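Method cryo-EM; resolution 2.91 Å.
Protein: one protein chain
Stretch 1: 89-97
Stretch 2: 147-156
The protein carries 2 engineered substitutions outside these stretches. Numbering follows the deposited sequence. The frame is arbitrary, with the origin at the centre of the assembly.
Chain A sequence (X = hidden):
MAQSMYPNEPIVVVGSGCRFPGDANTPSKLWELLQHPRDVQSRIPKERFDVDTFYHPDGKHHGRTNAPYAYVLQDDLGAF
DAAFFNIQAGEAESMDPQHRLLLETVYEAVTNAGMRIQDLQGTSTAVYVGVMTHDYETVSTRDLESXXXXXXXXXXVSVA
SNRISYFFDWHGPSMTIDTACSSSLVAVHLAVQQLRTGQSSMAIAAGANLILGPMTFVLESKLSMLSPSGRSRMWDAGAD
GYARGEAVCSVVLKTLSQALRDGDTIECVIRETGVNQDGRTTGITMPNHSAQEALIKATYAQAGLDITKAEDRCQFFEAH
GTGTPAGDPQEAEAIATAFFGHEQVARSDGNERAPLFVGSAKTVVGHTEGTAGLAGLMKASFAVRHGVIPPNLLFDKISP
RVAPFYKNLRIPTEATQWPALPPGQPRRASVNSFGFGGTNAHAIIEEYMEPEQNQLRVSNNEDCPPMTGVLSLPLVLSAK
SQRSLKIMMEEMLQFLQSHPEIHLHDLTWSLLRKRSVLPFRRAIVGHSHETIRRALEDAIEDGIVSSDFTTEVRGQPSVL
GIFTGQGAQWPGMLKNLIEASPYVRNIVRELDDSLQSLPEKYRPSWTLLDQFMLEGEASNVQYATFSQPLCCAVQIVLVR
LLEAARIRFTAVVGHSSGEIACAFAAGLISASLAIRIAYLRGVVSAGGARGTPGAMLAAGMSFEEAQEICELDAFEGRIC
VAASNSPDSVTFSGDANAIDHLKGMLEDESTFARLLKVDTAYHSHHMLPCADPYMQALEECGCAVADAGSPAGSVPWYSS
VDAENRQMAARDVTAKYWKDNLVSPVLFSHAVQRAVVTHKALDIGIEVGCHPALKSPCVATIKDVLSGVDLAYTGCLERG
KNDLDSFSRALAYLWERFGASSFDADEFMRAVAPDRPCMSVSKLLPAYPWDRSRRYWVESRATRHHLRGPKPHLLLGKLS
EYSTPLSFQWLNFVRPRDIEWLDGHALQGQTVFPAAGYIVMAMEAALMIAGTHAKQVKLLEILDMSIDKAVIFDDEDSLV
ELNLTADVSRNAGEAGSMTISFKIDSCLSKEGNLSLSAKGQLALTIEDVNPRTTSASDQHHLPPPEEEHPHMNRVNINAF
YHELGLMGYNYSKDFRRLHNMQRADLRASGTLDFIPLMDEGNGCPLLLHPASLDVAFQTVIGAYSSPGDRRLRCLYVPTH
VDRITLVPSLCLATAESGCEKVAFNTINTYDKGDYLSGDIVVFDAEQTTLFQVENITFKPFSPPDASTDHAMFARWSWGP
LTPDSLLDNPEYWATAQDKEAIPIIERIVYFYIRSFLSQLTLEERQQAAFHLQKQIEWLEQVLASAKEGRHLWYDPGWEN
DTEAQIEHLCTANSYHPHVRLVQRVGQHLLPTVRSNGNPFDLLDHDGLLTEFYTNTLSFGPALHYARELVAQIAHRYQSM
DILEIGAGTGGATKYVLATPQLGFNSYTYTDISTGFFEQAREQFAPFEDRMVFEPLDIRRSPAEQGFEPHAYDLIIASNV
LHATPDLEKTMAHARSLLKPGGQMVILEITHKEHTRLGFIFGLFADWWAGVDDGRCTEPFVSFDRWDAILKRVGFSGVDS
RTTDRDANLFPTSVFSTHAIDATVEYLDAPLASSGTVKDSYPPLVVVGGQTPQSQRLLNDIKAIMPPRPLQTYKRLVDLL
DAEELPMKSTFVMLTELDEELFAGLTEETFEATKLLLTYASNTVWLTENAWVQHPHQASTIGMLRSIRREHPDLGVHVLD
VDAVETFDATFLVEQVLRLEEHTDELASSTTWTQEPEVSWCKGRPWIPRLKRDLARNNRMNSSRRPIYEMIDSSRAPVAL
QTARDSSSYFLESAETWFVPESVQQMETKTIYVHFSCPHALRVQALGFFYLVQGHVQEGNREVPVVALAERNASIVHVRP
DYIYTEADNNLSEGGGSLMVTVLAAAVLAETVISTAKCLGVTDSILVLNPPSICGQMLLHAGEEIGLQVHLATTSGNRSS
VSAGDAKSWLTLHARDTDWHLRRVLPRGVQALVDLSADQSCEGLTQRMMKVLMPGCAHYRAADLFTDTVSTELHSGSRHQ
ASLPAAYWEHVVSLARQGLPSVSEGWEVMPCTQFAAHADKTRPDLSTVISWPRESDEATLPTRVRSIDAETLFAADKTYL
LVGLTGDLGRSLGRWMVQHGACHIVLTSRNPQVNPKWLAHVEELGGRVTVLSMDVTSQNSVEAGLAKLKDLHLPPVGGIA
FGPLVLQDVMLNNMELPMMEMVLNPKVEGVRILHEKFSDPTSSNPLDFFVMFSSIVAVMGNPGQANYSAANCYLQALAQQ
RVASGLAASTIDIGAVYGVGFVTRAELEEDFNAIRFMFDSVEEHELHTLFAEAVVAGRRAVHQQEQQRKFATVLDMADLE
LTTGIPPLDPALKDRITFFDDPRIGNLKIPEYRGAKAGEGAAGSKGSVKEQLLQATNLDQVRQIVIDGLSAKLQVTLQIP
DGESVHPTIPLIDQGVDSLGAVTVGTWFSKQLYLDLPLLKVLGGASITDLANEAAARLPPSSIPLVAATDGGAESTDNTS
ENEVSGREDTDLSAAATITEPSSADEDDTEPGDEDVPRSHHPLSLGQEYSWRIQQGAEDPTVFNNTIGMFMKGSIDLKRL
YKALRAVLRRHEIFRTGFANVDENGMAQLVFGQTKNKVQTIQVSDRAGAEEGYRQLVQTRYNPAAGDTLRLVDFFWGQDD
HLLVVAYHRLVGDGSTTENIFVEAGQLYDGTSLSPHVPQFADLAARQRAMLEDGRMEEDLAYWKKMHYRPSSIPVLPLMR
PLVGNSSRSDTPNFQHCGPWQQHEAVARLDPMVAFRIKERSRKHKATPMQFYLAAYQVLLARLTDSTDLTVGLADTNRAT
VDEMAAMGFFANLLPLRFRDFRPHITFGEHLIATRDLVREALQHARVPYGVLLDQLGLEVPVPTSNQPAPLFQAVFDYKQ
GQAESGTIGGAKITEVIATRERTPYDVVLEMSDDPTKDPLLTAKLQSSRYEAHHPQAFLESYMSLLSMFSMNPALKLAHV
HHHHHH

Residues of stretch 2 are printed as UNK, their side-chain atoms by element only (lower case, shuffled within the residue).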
# COMPACT_ATOMS: atom_id res chain seq x y z
N ALA A 89 9.76 -31.40 5.89
CA ALA A 89 9.67 -30.09 6.54
C ALA A 89 8.71 -29.18 5.79
O ALA A 89 7.87 -28.51 6.40
CB ALA A 89 11.06 -29.45 6.62
N GLY A 90 8.81 -29.14 4.46
CA GLY A 90 7.92 -28.29 3.69
C GLY A 90 6.47 -28.70 3.84
O GLY A 90 5.59 -27.87 4.07
N GLU A 91 6.20 -30.01 3.73
CA GLU A 91 4.84 -30.49 3.89
C GLU A 91 4.33 -30.25 5.30
O GLU A 91 3.18 -29.84 5.50
CB GLU A 91 4.77 -31.98 3.54
CG GLU A 91 3.36 -32.55 3.56
CD GLU A 91 3.33 -34.01 3.13
OE1 GLU A 91 4.40 -34.56 2.80
OE2 GLU A 91 2.23 -34.60 3.12
N ALA A 92 5.18 -30.48 6.31
CA ALA A 92 4.76 -30.27 7.69
C ALA A 92 4.41 -28.81 7.93
O ALA A 92 3.42 -28.50 8.60
CB ALA A 92 5.86 -30.73 8.64
N GLU A 93 5.22 -27.89 7.40
CA GLU A 93 4.87 -26.47 7.49
C GLU A 93 3.56 -26.20 6.78
O GLU A 93 2.71 -25.45 7.28
CB GLU A 93 5.99 -25.62 6.90
CG GLU A 93 7.29 -25.66 7.69
CD GLU A 93 8.42 -24.93 7.00
OE1 GLU A 93 8.19 -24.39 5.90
OE2 GLU A 93 9.53 -24.89 7.56
N SER A 94 3.36 -26.81 5.61
CA SER A 94 2.12 -26.65 4.87
C SER A 94 0.92 -27.19 5.64
O SER A 94 -0.20 -26.75 5.40
CB SER A 94 2.23 -27.35 3.52
OG SER A 94 3.42 -26.99 2.85
N MET A 95 1.14 -28.14 6.54
CA MET A 95 0.04 -28.80 7.22
C MET A 95 -0.72 -27.84 8.12
O MET A 95 -0.15 -26.90 8.69
CB MET A 95 0.54 -29.97 8.05
CG MET A 95 0.81 -31.24 7.26
SD MET A 95 1.13 -32.64 8.34
CE MET A 95 -0.43 -32.77 9.20
N ASP A 96 -2.01 -28.08 8.25
CA ASP A 96 -2.82 -27.37 9.22
C ASP A 96 -2.44 -27.84 10.62
O ASP A 96 -2.40 -29.05 10.87
CB ASP A 96 -4.30 -27.62 8.95
CG ASP A 96 -5.21 -26.89 9.93
OD1 ASP A 96 -4.71 -26.27 10.89
OD2 ASP A 96 -6.44 -26.95 9.74
N PRO A 97 -2.13 -26.93 11.55
CA PRO A 97 -1.89 -27.37 12.93
C PRO A 97 -2.98 -28.29 13.45
O PRO A 97 -2.71 -29.15 14.30
CB PRO A 97 -1.84 -26.06 13.71
CG PRO A 97 -1.38 -25.06 12.73
CD PRO A 97 -1.93 -25.48 11.40
N UNK A 147 2.67 -19.37 -0.45
CA UNK A 147 1.94 -20.61 -0.21
C UNK A 147 2.88 -21.77 -0.54
O UNK A 147 3.42 -21.82 -1.66
c UNK A 147 0.65 -20.68 -1.03
c UNK A 147 0.26 -22.13 -1.30
c UNK A 147 -1.81 -19.96 -1.01
c UNK A 147 -0.47 -19.93 -0.30
N UNK A 148 3.09 -22.72 0.37
CA UNK A 148 3.99 -23.84 0.06
C UNK A 148 3.37 -24.79 -0.95
O UNK A 148 2.16 -24.79 -1.19
c UNK A 148 4.20 -24.51 1.42
c UNK A 148 2.54 -22.82 1.73
c UNK A 148 2.96 -24.19 2.18
N UNK A 149 4.24 -25.61 -1.54
CA UNK A 149 3.78 -26.54 -2.58
C UNK A 149 2.74 -27.50 -2.04
O UNK A 149 1.73 -27.77 -2.70
c UNK A 149 4.97 -27.30 -3.15
o UNK A 149 5.70 -27.93 -2.09
c UNK A 149 5.89 -26.36 -3.91
N UNK A 150 2.96 -28.03 -0.84
CA UNK A 150 2.06 -29.00 -0.23
C UNK A 150 0.94 -28.35 0.57
O UNK A 150 0.36 -28.99 1.45
c UNK A 150 5.23 -30.16 -0.15
c UNK A 150 4.71 -32.58 -1.37
c UNK A 150 6.23 -30.82 -0.82
c UNK A 150 5.97 -32.03 -1.43
c UNK A 150 3.95 -30.69 -0.08
c UNK A 150 2.85 -29.96 0.66
c UNK A 150 3.71 -31.91 -0.70
o UNK A 150 6.98 -32.69 -2.10
N UNK A 151 0.63 -27.08 0.28
CA UNK A 151 -0.44 -26.41 1.00
C UNK A 151 -1.79 -27.06 0.73
O UNK A 151 -2.61 -27.21 1.64
o UNK A 151 -1.47 -24.25 1.39
c UNK A 151 -0.48 -24.93 0.63
N UNK A 152 -2.03 -27.46 -0.52
CA UNK A 152 -3.32 -28.03 -0.89
C UNK A 152 -3.72 -29.15 0.07
O UNK A 152 -4.74 -29.06 0.76
c UNK A 152 -3.28 -28.55 -2.32
N UNK A 153 -2.91 -30.21 0.13
CA UNK A 153 -3.22 -31.32 1.02
C UNK A 153 -2.94 -30.98 2.48
O UNK A 153 -3.60 -31.51 3.37
c UNK A 153 -2.42 -32.56 0.62
c UNK A 153 -2.85 -33.03 -0.76
o UNK A 153 -1.02 -32.25 0.60
N UNK A 154 -1.97 -30.10 2.73
CA UNK A 154 -1.62 -29.79 4.11
C UNK A 154 -2.75 -29.11 4.86
O UNK A 154 -2.97 -29.38 6.04
N UNK A 155 -3.48 -28.23 4.19
CA UNK A 155 -4.53 -27.43 4.83
C UNK A 155 -5.93 -27.87 4.44
O UNK A 155 -6.90 -27.41 5.05
c UNK A 155 -4.84 -25.62 3.12
c UNK A 155 -4.36 -25.93 4.52
c UNK A 155 -2.91 -25.51 4.70
N UNK A 156 -6.07 -28.74 3.44
CA UNK A 156 -7.39 -29.18 3.03
C UNK A 156 -8.12 -29.80 4.21
O UNK A 156 -7.57 -30.62 4.94
c UNK A 156 -7.29 -30.19 1.88

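Position 147 carries four side-chain carbons, forked at the first, with one arm two carbons long. The CA-to-CB bond points away from stretch 1 and no atom comes within contact distance of it. The branching identifies Ile147.

At position 148 three carbons close a ring onto the backbone N. One ring carbon of 148 lies 2.9 Å from Ser94 OG. A ring of this kind is proline, so the residue is Pro148 and the close atom is its CG.

Position 149 has one carbon bearing an oxygen and a second carbon, and it stays clear of stretch 1. This is Thr149, with chi1 in the p well.

The side chain at 150 is one carbon followed by a six-carbon ring bearing an oxygen. The CB of position 150 sits 3.8 Å from Glu91 CA, and Glu91 CB lies over one face of the ring. A hydroxylated six-membered ring means Tyr150, which occupies the N-cap position of the following helix.

Position 151 shows one carbon and then one oxygen, with CA-to-CB directed away from stretch 1. It is Ser151, whose backbone N lies 3.6 Å from Ser94 CB and closes the type I turn begun at Pro148.

A single carbon at 152, pointing away, gives Ala152.

At 153, where CA-to-CB points sideways, one carbon again carries an oxygen and a carbon and makes no contact: Thr153.

Position 154 has no side-chain atoms. The CA of 154 is 3.7 Å from the CA of Met95, and an ideal CB would fall 2.5 Å from Ser94 O and 2.9 Å from Met95 N, both clashes. The residue is Gly154.

Position 155 has one carbon carrying two others, and one of the outer carbons of 155 comes within 3.1 Å of Ser94 O. This is Val155, the near atom being CG1.

The lone carbon at 156 points away and is out of reach; a single carbon means Ala156, the first residue to leave helical geometry.

The contact rests on close backbone packing where helix 89-94 ends. The two helix axes approach to 8.3 Å at 52°, and the bare CA of Gly154 lets the chains meet. Gly154 O accepts a hydrogen bond from Asp96 N (2.7 Å) and also receives a CA-H...O contact from Met95 CA (3.3 Å), so one carbonyl holds the chain just beyond the helix. Ser94 packs against Pro148, Tyr150 and Val155, while its hydroxyl donates within its own helix, from Ser94 OG to Gly90 O at 2.6 Å. Alongside, Tyr150 covers the aliphatic part of Glu91.

Stretch 2 147-156: IPTYSATGVA
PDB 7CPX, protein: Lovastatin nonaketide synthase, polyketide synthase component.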